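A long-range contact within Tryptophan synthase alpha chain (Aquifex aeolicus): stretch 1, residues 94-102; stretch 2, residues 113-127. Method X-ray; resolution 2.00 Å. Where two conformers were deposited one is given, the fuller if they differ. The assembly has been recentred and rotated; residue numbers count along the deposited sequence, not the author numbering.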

# COMPACT_ATOMS: atom_id res chain seq x y z
N ASP A 94 1.22 -0.69 16.10
CA ASP A 94 0.99 -1.95 15.41
C ASP A 94 0.45 -1.91 13.98
O ASP A 94 0.29 -2.95 13.36
N ILE A 95 0.17 -0.72 13.45
CA ILE A 95 -0.33 -0.61 12.09
C ILE A 95 0.81 -0.82 11.08
O ILE A 95 1.81 -0.11 11.10
N PRO A 96 0.68 -1.82 10.20
CA PRO A 96 1.73 -2.08 9.20
C PRO A 96 1.90 -0.88 8.27
O PRO A 96 0.91 -0.32 7.79
N PHE A 97 3.15 -0.49 8.03
CA PHE A 97 3.47 0.62 7.13
C PHE A 97 4.15 0.07 5.88
O PHE A 97 5.19 -0.60 5.98
N LEU A 98 3.59 0.36 4.71
CA LEU A 98 4.17 -0.09 3.45
C LEU A 98 4.64 1.12 2.67
O LEU A 98 3.84 2.01 2.36
N LEU A 99 5.93 1.17 2.37
CA LEU A 99 6.47 2.29 1.62
C LEU A 99 6.24 2.05 0.13
O LEU A 99 6.64 1.01 -0.40
N MET A 100 5.59 3.01 -0.52
CA MET A 100 5.33 2.92 -1.95
C MET A 100 6.44 3.70 -2.64
O MET A 100 6.46 4.93 -2.61
N THR A 101 7.36 2.97 -3.27
CA THR A 101 8.48 3.61 -3.95
C THR A 101 8.77 2.98 -5.30
O THR A 101 8.63 1.76 -5.49
N TYR A 102 9.16 3.81 -6.26
CA TYR A 102 9.52 3.31 -7.57
C TYR A 102 10.91 2.73 -7.37
O TYR A 102 11.56 3.01 -6.36
N LYS A 113 21.59 0.92 2.00
CA LYS A 113 21.23 2.13 2.73
C LYS A 113 19.72 2.37 2.74
O LYS A 113 19.14 2.66 3.79
N PHE A 114 19.09 2.24 1.58
CA PHE A 114 17.65 2.46 1.45
C PHE A 114 16.89 1.56 2.42
O PHE A 114 16.02 2.02 3.17
N CYS A 115 17.23 0.27 2.42
CA CYS A 115 16.57 -0.67 3.30
C CYS A 115 16.90 -0.41 4.76
O CYS A 115 16.01 -0.47 5.62
N ARG A 116 18.16 -0.10 5.05
CA ARG A 116 18.60 0.19 6.42
C ARG A 116 17.77 1.34 6.99
O ARG A 116 17.20 1.22 8.07
N LEU A 117 17.73 2.45 6.27
CA LEU A 117 16.97 3.61 6.71
C LEU A 117 15.48 3.34 6.87
O LEU A 117 14.87 3.75 7.86
N SER A 118 14.89 2.65 5.90
CA SER A 118 13.46 2.33 5.96
C SER A 118 13.11 1.55 7.23
O SER A 118 12.15 1.87 7.93
N ARG A 119 13.90 0.53 7.52
CA ARG A 119 13.66 -0.29 8.70
C ARG A 119 13.79 0.52 9.99
O ARG A 119 12.99 0.37 10.91
N GLU A 120 14.81 1.38 10.05
CA GLU A 120 15.03 2.18 11.25
C GLU A 120 13.91 3.18 11.53
O GLU A 120 13.69 3.56 12.68
N LYS A 121 13.19 3.59 10.49
CA LYS A 121 12.12 4.57 10.66
C LYS A 121 10.69 4.02 10.69
O LYS A 121 9.74 4.76 10.50
N GLY A 122 10.55 2.72 10.93
CA GLY A 122 9.21 2.15 11.03
C GLY A 122 8.57 1.50 9.82
O GLY A 122 7.42 1.07 9.91
N ILE A 123 9.27 1.42 8.69
CA ILE A 123 8.67 0.80 7.50
C ILE A 123 8.66 -0.72 7.67
O ILE A 123 9.64 -1.31 8.11
N ASP A 124 7.54 -1.34 7.32
CA ASP A 124 7.41 -2.79 7.44
C ASP A 124 7.70 -3.54 6.15
O ASP A 124 8.19 -4.67 6.19
N GLY A 125 7.39 -2.92 5.02
CA GLY A 125 7.64 -3.56 3.73
C GLY A 125 7.52 -2.56 2.59
O GLY A 125 7.24 -1.39 2.82
N PHE A 126 7.75 -3.03 1.36
CA PHE A 126 7.66 -2.16 0.19
C PHE A 126 6.63 -2.63 -0.83
O PHE A 126 6.24 -3.79 -0.85
N ILE A 127 6.22 -1.70 -1.67
CA ILE A 127 5.34 -1.98 -2.81
C ILE A 127 6.06 -1.20 -3.90
O ILE A 127 6.09 0.03 -3.88

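Packing of a helix-turn-strand unit (residues 113-127) against the parallel strand 97-100 in the tryptophan synthase alpha chain. Backbone polar groups meet in a ladder: Leu99 N donates to Gly125 O (2.9 Å), Ile127 N to Leu99 O (3.0 Å) and Thr101 N to Ile127 O (3.3 Å), so Leu99 uses both its amide and its carbonyl on the neighbouring strand. At the start of the ladder Phe97 O accepts twice, from Asp124 N at 2.8 Å and, weakly, from Gly125 N at 3.3 Å. The amide of Phe97 is met by a side chain instead: Asp124 (chi1 m), whose CA-to-CB bond points toward the first stretch, accepts from Phe97 N through OD2 at 2.7 Å with a nearly straight N-H...O angle of 164°. Asp124 thus holds Phe97 by both its backbone amide and its carboxylate. Asp124 OD2 also lies 3.2 Å from Pro96 CA, while Asp124 OD1 is hydrogen-bonded elsewhere in the structure and forms a long salt bridge with Arg119 NH1 (4.0 Å); NH1 also donates weakly to Ile123 O (3.5 Å).

On the sheet face that carries Leu99 and Phe126, Leu99 (chi1 t, chi2 p) is the hub and loses the largest area to the other stretch. Leu99 CB touches Phe126 CD1 (3.8 Å) and Ile123 CG2 (3.9 Å), and Leu99 CD2 reaches the helix at Phe114 CZ (3.7 Å). The CA-to-CB bonds of Phe114 (chi1 t) and Ser118 (chi1 m) both point toward the first stretch. Ser118 OG, 4.0 Å from Leu99 CD2, makes no polar bond across the contact; it donates to Phe114 O within its own helix (2.9 Å), so its hydroxyl is satisfied without a partner across the contact. Thr101 (t) behaves alike: OG1 lies 3.8 Å from Phe114 CZ but donates to Tyr102 O (2.9 Å).

The face bearing Leu98 and Met100 is apolar where the stretches meet. Leu98 (m, t) sets CD1 against CD1 of Ile127 (m, t) at 3.7 Å. Gly125 leaves room for Leu98: an ideal CB there would come within a tight 3.3 Å of Leu98 CD2. Met100 (chi1 t, chi2 m, chi3 96°, between wells) meets Ile127 O with both its CA, in a CA-H...O contact at 3.6 Å, and its terminal methyl CE, also 3.6 Å away.

At the turn, Phe97 (m) places CB 3.7 Å from Gly122 O and 4.4 Å from CD1 of Ile123 (m, m). Gly122 adopts a positive phi of 95°, where a CB would jam against the preceding carbonyl.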

# COMPACT_ATOMS: atom_id res chain seq x y z
CB ASP A 94 0.08 -2.82 16.27
CG ASP A 94 0.47 -2.80 17.74
OD1 ASP A 94 1.66 -3.05 18.04
OD2 ASP A 94 -0.40 -2.52 18.59
CB ILE A 95 -0.96 0.78 11.81
CG1 ILE A 95 -2.13 1.04 12.76
CG2 ILE A 95 -1.40 0.87 10.34
CD1 ILE A 95 -3.27 0.04 12.64
CB PRO A 96 1.19 -3.30 8.45
CG PRO A 96 0.34 -3.98 9.45
CD PRO A 96 -0.38 -2.85 10.12
CB PHE A 97 4.43 1.62 7.79
CG PHE A 97 3.81 2.49 8.85
CD1 PHE A 97 2.50 2.29 9.28
CD2 PHE A 97 4.56 3.51 9.44
CE1 PHE A 97 1.95 3.09 10.28
CE2 PHE A 97 4.02 4.31 10.44
CZ PHE A 97 2.71 4.10 10.87
CB LEU A 98 3.14 -0.85 2.61
CG LEU A 98 2.63 -2.20 3.10
CD1 LEU A 98 1.62 -2.73 2.09
CD2 LEU A 98 3.79 -3.17 3.25
CB LEU A 99 7.97 2.45 1.88
CG LEU A 99 8.64 3.57 1.07
CD1 LEU A 99 8.18 4.93 1.60
CD2 LEU A 99 10.16 3.46 1.16
CB MET A 100 3.97 3.52 -2.30
CG MET A 100 3.52 3.27 -3.74
SD MET A 100 4.38 4.27 -5.00
CE MET A 100 5.60 3.23 -5.51
CB THR A 101 9.77 3.53 -3.08
OG1 THR A 101 10.87 4.11 -3.80
CG2 THR A 101 10.11 2.09 -2.75
CB TYR A 102 9.51 4.43 -8.60
CG TYR A 102 8.12 4.71 -9.13
CD1 TYR A 102 7.15 5.32 -8.32
CD2 TYR A 102 7.75 4.34 -10.42
CE1 TYR A 102 5.85 5.54 -8.78
CE2 TYR A 102 6.46 4.55 -10.89
CZ TYR A 102 5.52 5.15 -10.08
OH TYR A 102 4.25 5.37 -10.56
CB LYS A 113 21.92 3.35 2.13
CG LYS A 113 21.53 4.65 2.81
CD LYS A 113 22.18 5.87 2.19
CE LYS A 113 23.67 5.90 2.42
NZ LYS A 113 24.24 7.22 2.00
CB PHE A 114 17.21 2.18 0.01
CG PHE A 114 15.82 2.66 -0.31
CD1 PHE A 114 14.71 1.89 -0.00
CD2 PHE A 114 15.63 3.90 -0.92
CE1 PHE A 114 13.42 2.34 -0.31
CE2 PHE A 114 14.35 4.35 -1.23
CZ PHE A 114 13.24 3.57 -0.92
CB CYS A 115 16.95 -2.11 2.91
SG CYS A 115 16.22 -2.65 1.33
CB ARG A 116 20.09 0.59 6.44
CG ARG A 116 20.69 0.82 7.82
CD ARG A 116 22.07 1.48 7.69
NE ARG A 116 21.97 2.93 7.55
CZ ARG A 116 22.86 3.69 6.90
NH1 ARG A 116 23.91 3.14 6.32
NH2 ARG A 116 22.69 5.00 6.84
CB LEU A 117 17.18 4.78 5.74
CG LEU A 117 18.61 5.34 5.76
CD1 LEU A 117 18.80 6.34 4.63
CD2 LEU A 117 18.88 5.99 7.11
CB SER A 118 13.04 1.51 4.73
OG SER A 118 13.12 2.27 3.54
CB ARG A 119 14.63 -1.47 8.73
CG ARG A 119 14.30 -2.53 9.77
CD ARG A 119 12.88 -3.04 9.58
NE ARG A 119 12.58 -4.21 10.41
CZ ARG A 119 11.37 -4.73 10.55
NH1 ARG A 119 10.33 -4.19 9.92
NH2 ARG A 119 11.18 -5.80 11.31
CB GLU A 120 16.36 2.93 11.14
CG GLU A 120 17.56 2.03 10.85
CD GLU A 120 18.89 2.75 11.02
OE1 GLU A 120 18.95 3.97 10.75
OE2 GLU A 120 19.88 2.09 11.39
CB LYS A 121 12.21 5.64 9.56
CG LYS A 121 13.52 6.41 9.55
CD LYS A 121 13.66 7.32 10.75
CE LYS A 121 14.94 8.13 10.67
NZ LYS A 121 15.09 9.06 11.83
CB ILE A 123 9.45 1.17 6.21
CG1 ILE A 123 9.37 2.68 5.96
CG2 ILE A 123 8.88 0.40 5.03
CD1 ILE A 123 7.94 3.19 5.71
CB ASP A 124 6.00 -3.15 7.93
CG ASP A 124 5.77 -2.72 9.35
OD1 ASP A 124 6.48 -3.24 10.24
OD2 ASP A 124 4.89 -1.87 9.59
CB PHE A 126 8.99 -2.09 -0.60
CG PHE A 126 10.17 -1.56 0.17
CD1 PHE A 126 10.02 -0.75 1.29
CD2 PHE A 126 11.47 -1.84 -0.29
CE1 PHE A 126 11.14 -0.22 1.95
CE2 PHE A 126 12.59 -1.32 0.36
CZ PHE A 126 12.43 -0.51 1.48
CB ILE A 127 3.92 -1.42 -2.66
CG1 ILE A 127 3.12 -2.27 -1.68
CG2 ILE A 127 3.23 -1.43 -4.03
CD1 ILE A 127 1.69 -1.82 -1.51